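Long-range contacts in mandelate racemase/muconate lactonizing enzyme, C-terminal domain protein (PDB 4DWD), which binds magnesium and is probably a metal-dependent hydro-lyase of the enolase superfamily: residues 121-127 with 313-319; 266-272 with 293-299; 302-307 with 336-340. The contacts are given in a common frame with arbitrary orientation. Residues are numbered along the deposited sequence.

Contact 1 joins the start of the barrel of an enolase-superfamily protein to the residues after helix 304-314, while contacts 2 and 3 lie in the barrel's later part. Along the chain contact 1 opens first, at 121-127; contact 2 lies wholly between its two segments, contact 3 opens once contact 2 has closed, and the segments of contacts 1 and 3 alternate. Helix 304-314 meets 336-340 at its start and 121-127 at its end. Centres are about 14 Å (1 and 2), 18 Å (1 and 3) and 19 Å (2 and 3) apart. Contact 2, internal to one beta-alpha-beta unit, touches both others, through Leu-316 on Phe-295 and Gln-299 on His-306.

Contact 1: 121-127 with 313-319; sequences AWRTRLP and LSTLMHM
The Arg-123 guanidinium hydrogen-bonds to the carbonyls of the turn that follows helix 304-314. Arg-123 NH1 and NH2 donate to Leu-316 O (2.8 and 3.0 Å), and Arg-123 NH2 weakly to Met-317 O (3.2 Å). Arginine suits the place, its p, t, p rotamer bringing the edge of the planar guanidinium to the oxygens of this non-helical turn. SE of selenomethionine Met-319 covers one face, 3.7 Å from Arg-123 NH1. Ala-121 CA lies 4.7 Å from Thr-315 CA, and Trp-122 N donates to Ser-314 O (2.7 Å). The Trp-122 indole (chi1 m) receives CA of selenomethionine Met-317 over its five-membered ring, 3.6 Å from the centroid, a CH-pi contact. Leu-126 CD2 meets Leu-313 CB (3.9 Å) where the first barrel strand, 125-132, begins; Pro-127 CD meets Met-319 CE (3.7 Å). Subunits also meet here: Trp-122 packs on Thr-168 of a second subunit and Met-317 on His-80 of a third. The chemistry implies a junction specified mainly by backbone carbonyls.

Contact 2: 266-272 with 293-299; sequences RMVQPDI and VEFVPHQ
Val-293, His-298 and Val-296 carry much of this contact between two neighbouring, roughly parallel segments, whose end-to-end directions differ by 33°. At the start, Val-293 points toward the other segment: its CB lies 3.5 Å from Arg-266 O and its CG2 4.1 Å from Val-268 CG2, a beta-branched side chain suited to the extended backbone here. Parallel bridges follow, Met-267 with Glu-294 (CA-CA 4.3 Å) and Val-268 with Phe-295 (CA-CA 5.3 Å). Glu-294 N donates to Arg-266 O, Val-268 N to Glu-294 O and Val-296 N to Val-268 O, each at 2.9 Å. Side chains alternate, so Met-267, a selenomethionine, and Glu-294 share one face, Val-268 and Phe-295 the other. Val-296 (chi1 t) offers CB to Met-267 CE at 3.8 Å. Pro-270 CG rests 3.8 Å from Phe-295 CE1.

Beyond the strands His-298, with chi1 t, points toward its partner, and its ND1 donates to Asp-271 OD2 at 2.6 Å, a His-carboxylate hydrogen bond which would hold the imidazole in orientation; His-298 N makes only weak bonds, 3.3 Å each, to Gln-269 O and Pro-270 O. A water links Ile-272 N (2.9 Å) to His-298 O (2.8 Å). The His-298 and Gln-269 side chains come within about 3 Å of those of Glu-249 and Glu-223, both calcium ligands, though no ion occupies that site here. This is a beta-alpha-beta crossover of the barrel: helix 277-291 packs on Pro-270 and Val-293, helix 304-314 on Ile-272 and Pro-297, and strand 244-246 on Met-267.

Contact 3: 302-307 with 336-340; sequences PGVGHF and FRNPA
The His-306 ring lies under the methyl of Ala-340, whose CB sits 3.5 Å from the ring centroid and only 5° off its normal, a CH-pi contact. His-306 has chi1 t, and a methyl is small enough to lie this close. Beside it Ala-340 N donates to Pro-302 O at 2.8 Å, with an N-H...O angle of 178°. Gly-303, N-cap of helix 304-314, accepts at its O from Phe-307 N (3.1 Å). A side chain on Gly-303 would collide with Phe-336, whose CE2 lies 3.9 Å from Gly-303 CA. The contact joins the N-terminal end of a helix of the enolase-type modified TIM barrel, (beta/alpha)7beta, to the irregular segment between strands 323-325 and 346-348. Phe-336 (chi1 m) turns CZ to Val-304 CG2 (3.8 Å) and packs on Val-359, a calcium ligand seen in this protein, with no ion bound here. Phe-307 CZ, at the ring edge, is 3.2 Å from Asn-338 O; Asn-338 OD1 accepts a hydrogen bond from Val-358 N and its ND2 donates one to Gly-356 O.

Contact 1: 121-127 with 313-319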
loop_
_atom_site.group_PDB
_atom_site.type_symbol
_atom_site.label_atom_id
_atom_site.label_comp_id
_atom_site.label_asym_id
_atom_site.label_seq_id
_atom_site.Cartn_x
_atom_site.Cartn_y
_atom_site.Cartn_z
ATOM N N ALA B 121 -10.110 20.729 -34.274
ATOM C CA ALA B 121 -10.281 21.585 -33.111
ATOM C C ALA B 121 -11.691 21.475 -32.549
ATOM O O ALA B 121 -12.670 21.484 -33.302
ATOM C CB ALA B 121 -9.986 23.025 -33.487
ATOM N N TRP B 122 -11.785 21.370 -31.226
ATOM C CA TRP B 122 -13.066 21.473 -30.515
ATOM C C TRP B 122 -13.539 22.892 -30.483
ATOM O O TRP B 122 -14.727 23.160 -30.336
ATOM C CB TRP B 122 -12.924 21.006 -29.077
ATOM C CG TRP B 122 -12.707 19.530 -28.979
ATOM C CD1 TRP B 122 -11.489 18.856 -28.932
ATOM C CD2 TRP B 122 -13.733 18.487 -28.921
ATOM N NE1 TRP B 122 -11.687 17.507 -28.856
ATOM C CE2 TRP B 122 -13.014 17.215 -28.852
ATOM C CE3 TRP B 122 -15.129 18.480 -28.913
ATOM C CZ2 TRP B 122 -13.679 15.996 -28.777
ATOM C CZ3 TRP B 122 -15.790 17.240 -28.847
ATOM C CH2 TRP B 122 -15.077 16.029 -28.771
ATOM N N ARG B 123 -12.588 23.813 -30.570
ATOM C CA ARG B 123 -12.841 25.240 -30.435
ATOM C C ARG B 123 -11.721 25.982 -31.142
ATOM O O ARG B 123 -10.566 25.546 -31.118
ATOM C CB ARG B 123 -12.853 25.639 -28.952
ATOM C CG ARG B 123 -11.486 25.466 -28.286
ATOM C CD ARG B 123 -11.525 25.447 -26.768
ATOM N NE ARG B 123 -12.274 24.304 -26.248
ATOM C CZ ARG B 123 -11.794 23.072 -26.110
ATOM N NH1 ARG B 123 -10.536 22.778 -26.456
ATOM N NH2 ARG B 123 -12.586 22.124 -25.614
ATOM N N THR B 124 -12.049 27.105 -31.768
ATOM C CA THR B 124 -11.012 27.979 -32.314
ATOM C C THR B 124 -11.020 29.347 -31.625
ATOM O O THR B 124 -10.230 30.227 -31.966
ATOM C CB THR B 124 -11.110 28.133 -33.846
ATOM O OG1 THR B 124 -12.407 28.630 -34.194
ATOM C CG2 THR B 124 -10.853 26.803 -34.545
ATOM N N ARG B 125 -11.915 29.515 -30.657
ATOM C CA ARG B 125 -11.835 30.645 -29.739
ATOM C C ARG B 125 -11.555 30.109 -28.348
ATOM O O ARG B 125 -12.365 29.389 -27.770
ATOM C CB ARG B 125 -13.118 31.465 -29.761
ATOM C CG ARG B 125 -13.257 32.294 -31.015
ATOM C CD ARG B 125 -14.451 33.211 -30.903
ATOM N NE ARG B 125 -14.748 33.871 -32.168
ATOM C CZ ARG B 125 -15.687 34.794 -32.323
ATOM N NH1 ARG B 125 -16.423 35.174 -31.302
ATOM N NH2 ARG B 125 -15.885 35.341 -33.505
ATOM N N LEU B 126 -10.381 30.430 -27.821
ATOM C CA LEU B 126 -9.944 29.816 -26.573
ATOM C C LEU B 126 -9.918 30.855 -25.467
ATOM O O LEU B 126 -9.262 31.881 -25.612
ATOM C CB LEU B 126 -8.563 29.176 -26.740
ATOM C CG LEU B 126 -8.425 28.001 -27.713
ATOM C CD1 LEU B 126 -8.235 28.478 -29.147
ATOM C CD2 LEU B 126 -7.276 27.081 -27.304
ATOM N N PRO B 127 -10.637 30.599 -24.360
ATOM C CA PRO B 127 -10.593 31.570 -23.261
ATOM C C PRO B 127 -9.190 31.710 -22.678
ATOM O O PRO B 127 -8.421 30.745 -22.679
ATOM C CB PRO B 127 -11.548 30.977 -22.220
ATOM C CG PRO B 127 -11.617 29.524 -22.547
ATOM C CD PRO B 127 -11.475 29.432 -24.038
ATOM N N LEU B 313 -4.036 22.964 -27.504
ATOM C CA LEU B 313 -5.225 23.099 -26.642
ATOM C C LEU B 313 -6.559 23.117 -27.390
ATOM O O LEU B 313 -7.591 22.738 -26.831
ATOM C CB LEU B 313 -5.088 24.294 -25.695
ATOM C CG LEU B 313 -4.053 24.004 -24.594
ATOM C CD1 LEU B 313 -3.719 25.265 -23.816
ATOM C CD2 LEU B 313 -4.532 22.901 -23.651
ATOM N N SER B 314 -6.535 23.525 -28.661
ATOM C CA SER B 314 -7.746 23.479 -29.474
ATOM C C SER B 314 -8.248 22.044 -29.634
ATOM O O SER B 314 -9.453 21.837 -29.864
ATOM C CB SER B 314 -7.519 24.131 -30.848
ATOM O OG SER B 314 -6.780 23.293 -31.724
ATOM N N THR B 315 -7.338 21.070 -29.486
ATOM C CA THR B 315 -7.660 19.637 -29.676
ATOM C C THR B 315 -8.115 18.941 -28.394
ATOM O O THR B 315 -8.521 17.779 -28.439
ATOM C CB THR B 315 -6.465 18.815 -30.236
ATOM O OG1 THR B 315 -5.506 18.557 -29.200
ATOM C CG2 THR B 315 -5.807 19.506 -31.438
ATOM N N LEU B 316 -8.009 19.635 -27.262
ATOM C CA LEU B 316 -8.305 19.051 -25.951
ATOM C C LEU B 316 -9.810 19.041 -25.706
ATOM O O LEU B 316 -10.440 20.091 -25.667
ATOM C CB LEU B 316 -7.578 19.832 -24.845
ATOM C CG LEU B 316 -7.726 19.346 -23.395
ATOM C CD1 LEU B 316 -7.056 17.994 -23.176
ATOM C CD2 LEU B 316 -7.177 20.368 -22.412
HETATM N N MSE B 317 -10.379 17.849 -25.558
HETATM C CA MSE B 317 -11.826 17.720 -25.376
HETATM C C MSE B 317 -12.259 18.356 -24.078
HETATM O O MSE B 317 -13.039 19.315 -24.090
HETATM C CB MSE B 317 -12.215 16.249 -25.437
HETATM C CG MSE B 317 -13.722 16.086 -25.267
HETATM SE SE MSE B 317 -14.203 14.183 -25.441
HETATM C CE MSE B 317 -12.880 13.442 -24.167
ATOM N N HIS B 318 -11.755 17.832 -22.958
ATOM C CA HIS B 318 -12.165 18.308 -21.632
ATOM C C HIS B 318 -11.272 19.400 -21.149
ATOM O O HIS B 318 -10.511 19.216 -20.187
ATOM C CB HIS B 318 -12.196 17.172 -20.611
ATOM C CG HIS B 318 -13.215 16.107 -20.909
ATOM N ND1 HIS B 318 -12.981 14.802 -20.672
ATOM C CD2 HIS B 318 -14.505 16.190 -21.438
ATOM C CE1 HIS B 318 -14.066 14.082 -21.031
ATOM N NE2 HIS B 318 -14.992 14.933 -21.506
HETATM N N MSE B 319 -11.342 20.550 -21.815
HETATM C CA MSE B 319 -10.656 21.759 -21.335
HETATM C C MSE B 319 -11.380 22.274 -20.111
HETATM O O MSE B 319 -12.585 22.527 -20.153
HETATM C CB MSE B 319 -10.573 22.819 -22.430
HETATM C CG MSE B 319 -9.253 23.579 -22.339
HETATM SE SE MSE B 319 -8.959 24.864 -23.818
HETATM C CE MSE B 319 -10.125 26.172 -22.973
#

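Contact 2: 266-272 with 293-299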
loop_
_atom_site.group_PDB
_atom_site.type_symbol
_atom_site.label_atom_id
_atom_site.label_comp_id
_atom_site.label_asym_id
_atom_site.label_seq_id
_atom_site.Cartn_x
_atom_site.Cartn_y
_atom_site.Cartn_z
ATOM N N ARG B 266 -3.549 15.945 -9.528
ATOM C CA ARG B 266 -4.694 15.724 -10.409
ATOM C C ARG B 266 -4.888 16.847 -11.430
ATOM O O ARG B 266 -5.886 16.885 -12.121
ATOM C CB ARG B 266 -5.973 15.506 -9.583
ATOM C CG ARG B 266 -5.886 14.317 -8.630
ATOM C CD ARG B 266 -5.781 13.019 -9.399
ATOM N NE ARG B 266 -5.474 11.881 -8.530
ATOM C CZ ARG B 266 -4.320 11.219 -8.504
ATOM N NH1 ARG B 266 -3.319 11.559 -9.327
ATOM N NH2 ARG B 266 -4.185 10.204 -7.664
HETATM N N MSE B 267 -3.911 17.747 -11.527
HETATM C CA MSE B 267 -3.905 18.794 -12.567
HETATM C C MSE B 267 -2.465 18.999 -12.941
HETATM O O MSE B 267 -1.648 19.406 -12.089
HETATM C CB MSE B 267 -4.544 20.085 -12.018
HETATM C CG MSE B 267 -4.507 21.233 -13.028
HETATM SE SE MSE B 267 -5.495 22.797 -12.333
HETATM C CE MSE B 267 -4.407 24.202 -13.146
ATOM N N VAL B 268 -2.123 18.720 -14.204
ATOM C CA VAL B 268 -0.725 18.769 -14.635
ATOM C C VAL B 268 -0.522 19.843 -15.706
ATOM O O VAL B 268 -1.409 20.086 -16.541
ATOM C CB VAL B 268 -0.180 17.391 -15.117
ATOM C CG1 VAL B 268 -0.239 16.375 -13.974
ATOM C CG2 VAL B 268 -0.921 16.901 -16.369
ATOM N N GLN B 269 0.661 20.463 -15.667
ATOM C CA GLN B 269 0.950 21.687 -16.422
ATOM C C GLN B 269 2.329 21.688 -17.095
ATOM O O GLN B 269 3.069 22.659 -16.967
ATOM C CB GLN B 269 0.858 22.879 -15.478
ATOM C CG GLN B 269 -0.411 22.880 -14.644
ATOM C CD GLN B 269 -0.476 24.109 -13.790
ATOM O OE1 GLN B 269 0.068 24.128 -12.680
ATOM N NE2 GLN B 269 -1.129 25.148 -14.298
ATOM N N PRO B 270 2.663 20.614 -17.851
ATOM C CA PRO B 270 3.920 20.708 -18.590
ATOM C C PRO B 270 3.852 21.847 -19.637
ATOM O O PRO B 270 2.758 22.313 -19.995
ATOM C CB PRO B 270 4.020 19.337 -19.266
ATOM C CG PRO B 270 2.588 18.940 -19.496
ATOM C CD PRO B 270 1.850 19.460 -18.280
ATOM N N ASP B 271 5.019 22.279 -20.112
ATOM C CA ASP B 271 5.140 23.471 -20.976
ATOM C C ASP B 271 5.736 23.041 -22.303
ATOM O O ASP B 271 6.837 22.459 -22.351
ATOM C CB ASP B 271 6.034 24.521 -20.274
ATOM C CG ASP B 271 6.149 25.823 -21.026
ATOM O OD1 ASP B 271 6.192 25.822 -22.269
ATOM O OD2 ASP B 271 6.241 26.871 -20.344
ATOM N N ILE B 272 5.028 23.379 -23.379
ATOM C CA ILE B 272 5.386 22.983 -24.738
ATOM C C ILE B 272 6.769 23.442 -25.234
ATOM O O ILE B 272 7.320 22.831 -26.165
ATOM C CB ILE B 272 4.250 23.447 -25.707
ATOM C CG1 ILE B 272 4.232 22.677 -27.030
ATOM C CG2 ILE B 272 4.249 24.966 -25.919
ATOM C CD1 ILE B 272 2.840 22.681 -27.625
ATOM N N VAL B 293 -6.749 13.059 -15.074
ATOM C CA VAL B 293 -6.213 14.281 -14.504
ATOM C C VAL B 293 -6.410 15.430 -15.486
ATOM O O VAL B 293 -6.405 15.226 -16.714
ATOM C CB VAL B 293 -4.731 14.153 -14.058
ATOM C CG1 VAL B 293 -4.484 12.917 -13.201
ATOM C CG2 VAL B 293 -3.789 14.183 -15.216
ATOM N N GLU B 294 -6.575 16.628 -14.938
ATOM C CA GLU B 294 -6.700 17.839 -15.751
ATOM C C GLU B 294 -5.388 18.176 -16.452
ATOM O O GLU B 294 -4.310 17.942 -15.920
ATOM C CB GLU B 294 -7.118 19.033 -14.889
ATOM C CG GLU B 294 -8.546 18.992 -14.355
ATOM C CD GLU B 294 -8.825 20.199 -13.481
ATOM O OE1 GLU B 294 -9.088 21.296 -14.030
ATOM O OE2 GLU B 294 -8.764 20.064 -12.244
ATOM N N PHE B 295 -5.500 18.735 -17.651
ATOM C CA PHE B 295 -4.340 19.102 -18.472
ATOM C C PHE B 295 -4.382 20.603 -18.768
ATOM O O PHE B 295 -5.231 21.070 -19.535
ATOM C CB PHE B 295 -4.349 18.274 -19.757
ATOM C CG PHE B 295 -3.105 18.403 -20.569
ATOM C CD1 PHE B 295 -1.920 17.781 -20.158
ATOM C CD2 PHE B 295 -3.113 19.131 -21.755
ATOM C CE1 PHE B 295 -0.773 17.891 -20.915
ATOM C CE2 PHE B 295 -1.961 19.237 -22.527
ATOM C CZ PHE B 295 -0.789 18.615 -22.098
ATOM N N VAL B 296 -3.512 21.365 -18.106
ATOM C CA VAL B 296 -3.572 22.831 -18.114
ATOM C C VAL B 296 -2.134 23.356 -18.297
ATOM O O VAL B 296 -1.462 23.693 -17.333
ATOM C CB VAL B 296 -4.206 23.397 -16.815
ATOM C CG1 VAL B 296 -4.343 24.920 -16.889
ATOM C CG2 VAL B 296 -5.568 22.748 -16.533
ATOM N N PRO B 297 -1.649 23.385 -19.539
ATOM C CA PRO B 297 -0.230 23.678 -19.778
ATOM C C PRO B 297 0.241 25.010 -19.208
ATOM O O PRO B 297 -0.479 26.017 -19.267
ATOM C CB PRO B 297 -0.139 23.725 -21.298
ATOM C CG PRO B 297 -1.208 22.779 -21.750
ATOM C CD PRO B 297 -2.347 23.007 -20.782
ATOM N N HIS B 298 1.470 25.008 -18.694
ATOM C CA HIS B 298 2.190 26.238 -18.392
ATOM C C HIS B 298 2.677 26.828 -19.696
ATOM O O HIS B 298 3.209 26.110 -20.561
ATOM C CB HIS B 298 3.352 25.879 -17.483
ATOM C CG HIS B 298 4.291 27.019 -17.178
ATOM N ND1 HIS B 298 5.311 27.364 -17.989
ATOM C CD2 HIS B 298 4.358 27.862 -16.083
ATOM C CE1 HIS B 298 5.989 28.392 -17.443
ATOM N NE2 HIS B 298 5.407 28.697 -16.278
ATOM N N GLN B 299 2.490 28.133 -19.886
ATOM C CA GLN B 299 3.040 28.776 -21.085
ATOM C C GLN B 299 3.109 30.278 -20.858
ATOM O O GLN B 299 2.101 30.908 -20.561
ATOM C CB GLN B 299 2.188 28.423 -22.309
ATOM C CG GLN B 299 2.974 28.330 -23.608
ATOM C CD GLN B 299 3.616 29.642 -24.005
ATOM O OE1 GLN B 299 4.850 29.759 -24.068
ATOM N NE2 GLN B 299 2.788 30.649 -24.247
HETATM O O HOH W 1 -8.709 17.642 -11.129
HETATM O O HOH W 2 6.487 29.114 -21.777
HETATM O O HOH W 3 2.571 24.960 -23.051
#

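Contact 3: 302-307 with 336-340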
loop_
_atom_site.group_PDB
_atom_site.type_symbol
_atom_site.label_atom_id
_atom_site.label_comp_id
_atom_site.label_asym_id
_atom_site.label_seq_id
_atom_site.Cartn_x
_atom_site.Cartn_y
_atom_site.Cartn_z
ATOM N N PRO B 302 4.829 34.912 -25.635
ATOM C CA PRO B 302 3.716 35.469 -26.420
ATOM C C PRO B 302 3.708 35.116 -27.908
ATOM O O PRO B 302 2.722 35.393 -28.598
ATOM C CB PRO B 302 3.921 36.980 -26.269
ATOM C CG PRO B 302 5.394 37.137 -26.119
ATOM C CD PRO B 302 5.832 35.943 -25.299
ATOM N N GLY B 303 4.794 34.526 -28.400
ATOM C CA GLY B 303 4.932 34.269 -29.832
ATOM C C GLY B 303 4.820 32.808 -30.206
ATOM O O GLY B 303 3.743 32.211 -30.119
ATOM N N VAL B 304 5.936 32.233 -30.649
ATOM C CA VAL B 304 5.950 30.833 -31.127
ATOM C C VAL B 304 5.363 29.847 -30.111
ATOM O O VAL B 304 4.505 29.035 -30.462
ATOM C CB VAL B 304 7.366 30.409 -31.584
ATOM C CG1 VAL B 304 7.430 28.932 -31.978
ATOM C CG2 VAL B 304 7.810 31.261 -32.762
ATOM N N GLY B 305 5.794 29.934 -28.854
ATOM C CA GLY B 305 5.299 29.003 -27.829
ATOM C C GLY B 305 3.797 29.126 -27.619
ATOM O O GLY B 305 3.104 28.136 -27.415
ATOM N N HIS B 306 3.283 30.353 -27.674
ATOM C CA HIS B 306 1.853 30.556 -27.527
ATOM C C HIS B 306 1.102 29.881 -28.642
ATOM O O HIS B 306 0.098 29.210 -28.402
ATOM C CB HIS B 306 1.543 32.044 -27.510
ATOM C CG HIS B 306 0.080 32.345 -27.588
ATOM N ND1 HIS B 306 -0.744 32.255 -26.516
ATOM C CD2 HIS B 306 -0.706 32.742 -28.663
ATOM C CE1 HIS B 306 -1.993 32.587 -26.892
ATOM N NE2 HIS B 306 -1.968 32.895 -28.203
ATOM N N PHE B 307 1.578 30.048 -29.872
ATOM C CA PHE B 307 0.895 29.453 -31.015
ATOM C C PHE B 307 0.910 27.927 -30.942
ATOM O O PHE B 307 -0.112 27.284 -31.178
ATOM C CB PHE B 307 1.493 29.966 -32.327
ATOM C CG PHE B 307 0.882 31.253 -32.798
ATOM C CD1 PHE B 307 1.120 32.449 -32.124
ATOM C CD2 PHE B 307 0.086 31.270 -33.929
ATOM C CE1 PHE B 307 0.557 33.633 -32.567
ATOM C CE2 PHE B 307 -0.480 32.447 -34.381
ATOM C CZ PHE B 307 -0.248 33.635 -33.693
ATOM N N PHE B 336 7.284 39.685 -33.819
ATOM C CA PHE B 336 6.140 39.028 -34.439
ATOM C C PHE B 336 5.056 40.028 -34.789
ATOM O O PHE B 336 4.869 41.015 -34.085
ATOM C CB PHE B 336 5.577 37.942 -33.512
ATOM C CG PHE B 336 6.574 36.881 -33.164
ATOM C CD1 PHE B 336 7.036 35.988 -34.127
ATOM C CD2 PHE B 336 7.089 36.808 -31.874
ATOM C CE1 PHE B 336 7.973 35.018 -33.798
ATOM C CE2 PHE B 336 8.021 35.842 -31.539
ATOM C CZ PHE B 336 8.472 34.952 -32.507
ATOM N N ARG B 337 4.356 39.786 -35.898
ATOM C CA ARG B 337 3.280 40.685 -36.326
ATOM C C ARG B 337 1.936 40.344 -35.682
ATOM O O ARG B 337 1.072 41.209 -35.565
ATOM C CB ARG B 337 3.160 40.688 -37.848
ATOM C CG ARG B 337 4.416 41.197 -38.531
ATOM C CD ARG B 337 4.138 41.602 -39.967
ATOM N NE ARG B 337 5.353 41.660 -40.780
ATOM C CZ ARG B 337 6.136 42.729 -40.907
ATOM N NH1 ARG B 337 7.214 42.668 -41.680
ATOM N NH2 ARG B 337 5.857 43.857 -40.261
ATOM N N ASN B 338 1.766 39.089 -35.257
ATOM C CA ASN B 338 0.506 38.633 -34.689
ATOM C C ASN B 338 0.665 37.821 -33.397
ATOM O O ASN B 338 0.069 36.754 -33.263
ATOM C CB ASN B 338 -0.293 37.826 -35.722
ATOM C CG ASN B 338 0.416 36.555 -36.154
ATOM O OD1 ASN B 338 1.630 36.419 -36.000
ATOM N ND2 ASN B 338 -0.345 35.625 -36.697
ATOM N N PRO B 339 1.460 38.327 -32.437
ATOM C CA PRO B 339 1.644 37.602 -31.177
ATOM C C PRO B 339 0.366 37.595 -30.325
ATOM O O PRO B 339 -0.614 38.257 -30.684
ATOM C CB PRO B 339 2.761 38.383 -30.497
ATOM C CG PRO B 339 2.545 39.792 -30.961
ATOM C CD PRO B 339 2.062 39.677 -32.386
ATOM N N ALA B 340 0.375 36.838 -29.227
ATOM C CA ALA B 340 -0.784 36.692 -28.347
ATOM C C ALA B 340 -1.400 38.036 -27.967
ATOM O O ALA B 340 -0.714 38.932 -27.482
ATOM C CB ALA B 340 -0.382 35.939 -27.087
#